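PDB 3VXJ: DyP, which binds heme b and probably acts as a peroxidase of the dye-decolorizing (DyP) type, using peroxide to oxidise its substrates. Local coordinates for residues K21-F26 against S125-F130; R48-A53 against L64-L69. One frame throughout, in Å; residues are numbered along the deposited sequence.

Interaction 1: residues K21-F26 against S125-F130; sequences KQKERF and SDQDDF
K23 and S125 form an antiparallel hydrogen-bonded pair: K23 N donates to S125 O at 2.9 Å, and S125 N returns a straighter bond (167°) to K23 O at 3.0 Å. Charge supplies the second element. K21 lays its chain beside S125, with CB 3.5 Å from S125 N, and the bend at chi2 (-70°) turns CD past D126 OD1; K21 NZ and D126 OD1 then form a salt bridge of 3.3 Å, its hydrogen bond a weak one. The same lysine forms a cation-pi contact with F66, so an alanine here would probably leave the D126 carboxylate without its mate and uncover part of that ring. Van der Waals contact comes mainly from K23, whose CG rests 3.5 Å from D126 O, while the side chains of K23 and D128 cross at about a right angle. Their charged atoms do not touch; a water accepts from K23 NZ and donates to D128 OD2. Strand 23-31 thus pairs with the last residue of strand 119-125, just before helix 128-142, on which L131 packs against K23, R25 and S125; R25 reaches that helix at D132 and strand 146-155 at S153.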
# COMPACT_ATOMS: atom_id res chain seq x y z
N LYS A 21 6.14 -8.54 -9.07
CA LYS A 21 7.37 -8.51 -9.86
C LYS A 21 8.49 -7.83 -9.09
O LYS A 21 8.25 -6.94 -8.27
CB LYS A 21 7.12 -7.81 -11.19
CG LYS A 21 6.33 -8.63 -12.20
CD LYS A 21 7.11 -9.82 -12.74
CE LYS A 21 6.68 -10.14 -14.15
NZ LYS A 21 7.35 -11.35 -14.69
N GLN A 22 9.72 -8.26 -9.36
CA GLN A 22 10.90 -7.72 -8.68
C GLN A 22 11.14 -6.23 -8.95
O GLN A 22 11.71 -5.53 -8.10
CB GLN A 22 12.15 -8.53 -9.06
CG GLN A 22 12.23 -9.92 -8.41
CD GLN A 22 12.81 -9.88 -7.01
OE1 GLN A 22 13.91 -9.35 -6.79
NE2 GLN A 22 12.08 -10.44 -6.05
N LYS A 23 10.73 -5.75 -10.12
CA LYS A 23 10.91 -4.34 -10.50
C LYS A 23 9.56 -3.78 -10.91
O LYS A 23 8.73 -4.48 -11.47
CB LYS A 23 11.88 -4.20 -11.67
CG LYS A 23 13.18 -5.01 -11.58
CD LYS A 23 14.06 -4.53 -10.43
CE LYS A 23 15.38 -5.28 -10.45
NZ LYS A 23 16.30 -4.88 -9.33
N GLU A 24 9.33 -2.50 -10.62
CA GLU A 24 8.10 -1.88 -11.09
C GLU A 24 8.36 -0.42 -11.40
O GLU A 24 9.16 0.23 -10.70
CB GLU A 24 6.98 -2.02 -10.05
CG GLU A 24 5.59 -1.64 -10.54
CD GLU A 24 4.53 -1.82 -9.48
OE1 GLU A 24 4.86 -2.17 -8.32
OE2 GLU A 24 3.35 -1.60 -9.79
N ARG A 25 7.71 0.09 -12.45
CA ARG A 25 7.81 1.50 -12.81
C ARG A 25 6.43 2.10 -12.96
O ARG A 25 5.52 1.50 -13.54
CB ARG A 25 8.58 1.67 -14.13
CG ARG A 25 8.78 3.13 -14.54
CD ARG A 25 9.74 3.25 -15.71
NE ARG A 25 11.08 2.84 -15.33
CZ ARG A 25 12.06 2.58 -16.19
NH1 ARG A 25 11.85 2.69 -17.50
NH2 ARG A 25 13.25 2.21 -15.74
N PHE A 26 6.27 3.29 -12.40
CA PHE A 26 5.03 4.05 -12.50
C PHE A 26 5.32 5.22 -13.43
O PHE A 26 6.14 6.09 -13.12
CB PHE A 26 4.61 4.54 -11.12
CG PHE A 26 4.33 3.44 -10.13
CD1 PHE A 26 3.02 3.01 -9.92
CD2 PHE A 26 5.36 2.81 -9.43
CE1 PHE A 26 2.74 1.98 -9.02
CE2 PHE A 26 5.09 1.77 -8.53
CZ PHE A 26 3.79 1.36 -8.33
N SER A 125 8.06 -5.90 -13.98
CA SER A 125 8.95 -6.79 -14.72
C SER A 125 10.11 -7.27 -13.87
O SER A 125 10.21 -6.94 -12.69
CB SER A 125 9.45 -6.11 -16.01
OG SER A 125 9.99 -7.07 -16.90
N ASP A 126 10.98 -8.07 -14.46
CA ASP A 126 12.04 -8.73 -13.71
C ASP A 126 13.34 -7.93 -13.64
O ASP A 126 14.17 -8.19 -12.76
CB ASP A 126 12.33 -10.10 -14.33
CG ASP A 126 11.21 -11.11 -14.12
OD1 ASP A 126 10.33 -10.91 -13.25
OD2 ASP A 126 11.21 -12.13 -14.84
N GLN A 127 13.54 -7.00 -14.58
CA GLN A 127 14.80 -6.25 -14.70
C GLN A 127 14.53 -4.82 -15.15
O GLN A 127 13.57 -4.57 -15.87
CB GLN A 127 15.74 -6.91 -15.72
CG GLN A 127 16.17 -8.35 -15.39
CD GLN A 127 17.21 -8.45 -14.28
OE1 GLN A 127 18.40 -8.59 -14.55
NE2 GLN A 127 16.77 -8.40 -13.02
N ASP A 128 15.39 -3.90 -14.73
CA ASP A 128 15.27 -2.50 -15.12
C ASP A 128 15.32 -2.30 -16.64
O ASP A 128 14.57 -1.50 -17.19
CB ASP A 128 16.34 -1.65 -14.43
CG ASP A 128 16.07 -1.48 -12.96
OD1 ASP A 128 14.90 -1.58 -12.54
OD2 ASP A 128 17.04 -1.22 -12.22
N ASP A 129 16.17 -3.06 -17.33
CA ASP A 129 16.23 -2.98 -18.78
C ASP A 129 14.89 -3.31 -19.44
O ASP A 129 14.54 -2.73 -20.46
CB ASP A 129 17.33 -3.90 -19.33
CG ASP A 129 18.74 -3.40 -19.01
OD1 ASP A 129 19.67 -4.23 -19.07
OD2 ASP A 129 18.92 -2.21 -18.69
N PHE A 130 14.15 -4.26 -18.85
CA PHE A 130 12.84 -4.63 -19.38
C PHE A 130 11.83 -3.51 -19.13
O PHE A 130 10.99 -3.23 -19.99
CB PHE A 130 12.35 -5.96 -18.78
CG PHE A 130 13.34 -7.10 -18.86
CD1 PHE A 130 14.41 -7.12 -19.77
CD2 PHE A 130 13.18 -8.19 -18.02
CE1 PHE A 130 15.30 -8.20 -19.81
CE2 PHE A 130 14.06 -9.27 -18.06
CZ PHE A 130 15.12 -9.28 -18.96
O HOH W 1 16.82 -2.00 -9.65

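Interaction 2: residues R48-A53 against L64-L69; sequences RITSAA and LAFVNL
T50 meets V67 through the backbone, its N donating to V67 O at 2.9 Å, close to straight (168°), while I49 CA approaches the same oxygen in a CA-H...O contact. The hydroxyl of T50 adds a side-chain bond. With chi1 at -46°, OG1 lies beside the threonine's own backbone N and anti to its carbonyl carbon, and there it accepts from V67 N at 3.0 Å. T50 thereby engages the N-H of V67 with its hydroxyl and the C=O with its backbone N. Its CG2 turns to the F66 ring, 3.7 Å from CD1, and the two side chains cross obliquely. Strand 65-71 is one of the two outermost strands, within this chain, of an antiparallel sheet of four in the order 2-3-1-4, the ferredoxin-like arrangement of the DyP barrel domain; R48-A53 runs past it as the linker from helix 34-48 to helix 52-55. N68 supplies a further direct polar link. Its ND2 donates to T50 O at 3.0 Å, on a lone pair, and also to V67 O at 2.8 Å, this time from above the carbonyl plane. V67 O is therefore gripped by two N-H donors, and the two ND2 bonds, with D14 N donating to OD1 on the other end, would hold the N68 amide in its rotation. On the apolar side, I49 CD1 lies 3.9 Å from L69 CB and 4.1 Å from V67 CG1, with Y44 of helix 34-48 touching both I49 and V67. Farther along, one water donates to both R48 O and A65 O, joining the segments where no direct bond links that pair. The guanidinium of R48 leads off to a salt bridge with D137 of helix 128-142.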
# COMPACT_ATOMS: atom_id res chain seq x y z
N ARG A 48 -0.96 -5.33 -24.33
CA ARG A 48 -0.12 -5.07 -23.16
C ARG A 48 -0.79 -5.11 -21.80
O ARG A 48 -0.13 -5.33 -20.79
CB ARG A 48 0.60 -3.72 -23.32
CG ARG A 48 1.55 -3.65 -24.52
CD ARG A 48 2.84 -4.39 -24.26
NE ARG A 48 3.79 -4.20 -25.36
CZ ARG A 48 4.25 -5.16 -26.15
NH1 ARG A 48 3.87 -6.42 -25.98
NH2 ARG A 48 5.11 -4.86 -27.12
N ILE A 49 -2.10 -4.85 -21.74
CA ILE A 49 -2.75 -4.72 -20.43
C ILE A 49 -3.04 -6.10 -19.85
O ILE A 49 -3.77 -6.90 -20.44
CB ILE A 49 -4.01 -3.82 -20.47
CG1 ILE A 49 -3.64 -2.38 -20.86
CG2 ILE A 49 -4.75 -3.87 -19.12
CD1 ILE A 49 -2.82 -1.57 -19.82
N THR A 50 -2.47 -6.35 -18.68
CA THR A 50 -2.43 -7.67 -18.07
C THR A 50 -3.58 -7.92 -17.10
O THR A 50 -3.74 -7.18 -16.11
CB THR A 50 -1.09 -7.87 -17.35
OG1 THR A 50 -0.03 -7.43 -18.21
CG2 THR A 50 -0.88 -9.33 -16.99
N SER A 51 -4.37 -8.95 -17.38
CA SER A 51 -5.51 -9.32 -16.55
C SER A 51 -5.14 -10.18 -15.35
O SER A 51 -4.04 -10.76 -15.29
CB SER A 51 -6.53 -10.09 -17.39
OG SER A 51 -6.04 -11.38 -17.72
N ALA A 52 -6.06 -10.27 -14.39
CA ALA A 52 -5.94 -11.19 -13.28
C ALA A 52 -5.75 -12.64 -13.77
O ALA A 52 -4.96 -13.40 -13.19
CB ALA A 52 -7.16 -11.07 -12.38
N ALA A 53 -6.45 -13.00 -14.84
CA ALA A 53 -6.30 -14.33 -15.46
C ALA A 53 -4.86 -14.64 -15.88
O ALA A 53 -4.38 -15.76 -15.65
CB ALA A 53 -7.25 -14.50 -16.64
N LEU A 64 6.85 -10.87 -20.46
CA LEU A 64 8.04 -10.42 -19.75
C LEU A 64 7.72 -9.26 -18.80
O LEU A 64 8.37 -9.09 -17.78
CB LEU A 64 9.13 -10.01 -20.74
CG LEU A 64 10.51 -9.70 -20.15
CD1 LEU A 64 11.09 -10.91 -19.44
CD2 LEU A 64 11.43 -9.24 -21.26
N ALA A 65 6.72 -8.47 -19.17
CA ALA A 65 6.24 -7.41 -18.30
C ALA A 65 4.72 -7.39 -18.23
O ALA A 65 4.04 -7.70 -19.21
CB ALA A 65 6.79 -6.06 -18.75
N PHE A 66 4.21 -7.01 -17.07
CA PHE A 66 2.79 -6.78 -16.86
C PHE A 66 2.57 -5.29 -16.94
O PHE A 66 3.37 -4.51 -16.42
CB PHE A 66 2.36 -7.27 -15.47
CG PHE A 66 2.71 -8.71 -15.17
CD1 PHE A 66 2.71 -9.68 -16.17
CD2 PHE A 66 3.01 -9.10 -13.87
CE1 PHE A 66 3.02 -11.01 -15.88
CE2 PHE A 66 3.31 -10.43 -13.56
CZ PHE A 66 3.32 -11.39 -14.58
N VAL A 67 1.47 -4.87 -17.56
CA VAL A 67 1.11 -3.45 -17.57
C VAL A 67 -0.33 -3.24 -17.15
O VAL A 67 -1.24 -3.93 -17.61
CB VAL A 67 1.35 -2.78 -18.96
CG1 VAL A 67 1.18 -1.25 -18.84
CG2 VAL A 67 2.74 -3.13 -19.50
N ASN A 68 -0.53 -2.31 -16.21
CA ASN A 68 -1.85 -1.83 -15.84
C ASN A 68 -1.89 -0.31 -16.03
O ASN A 68 -0.86 0.34 -16.18
CB ASN A 68 -2.18 -2.20 -14.39
CG ASN A 68 -2.65 -3.66 -14.22
OD1 ASN A 68 -3.01 -4.05 -13.11
ND2 ASN A 68 -2.62 -4.48 -15.29
N LEU A 69 -3.10 0.25 -16.03
CA LEU A 69 -3.31 1.64 -16.39
C LEU A 69 -4.46 2.26 -15.61
O LEU A 69 -5.58 1.74 -15.61
CB LEU A 69 -3.56 1.76 -17.90
CG LEU A 69 -3.94 3.12 -18.51
CD1 LEU A 69 -2.85 4.16 -18.33
CD2 LEU A 69 -4.25 2.94 -19.98
O HOH W 2 2.26 -6.81 -21.10

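From the N terminus, the chain passes K21-F26 at the start of strand 23-31, runs through helix 34-48 and reaches R48-A53. Interaction 2 closes first: only ten residues separate R48-A53 from L64-L69. The chain then makes a longer excursion before strand 119-125 brings it to S125-F130, where interaction 1 closes a loop with 98 residues between its segments. The shorter loop is wholly enclosed by the longer one. Their centres lie about 13 Å apart and both contacts reach the same sheet, in which strand 119-125 lies between 23-31 and 65-71. They also touch directly, through a probable hydrogen bond of 2.7 Å from S125 OG to L64 O and through packing of F130 CE2 on L64 CD1.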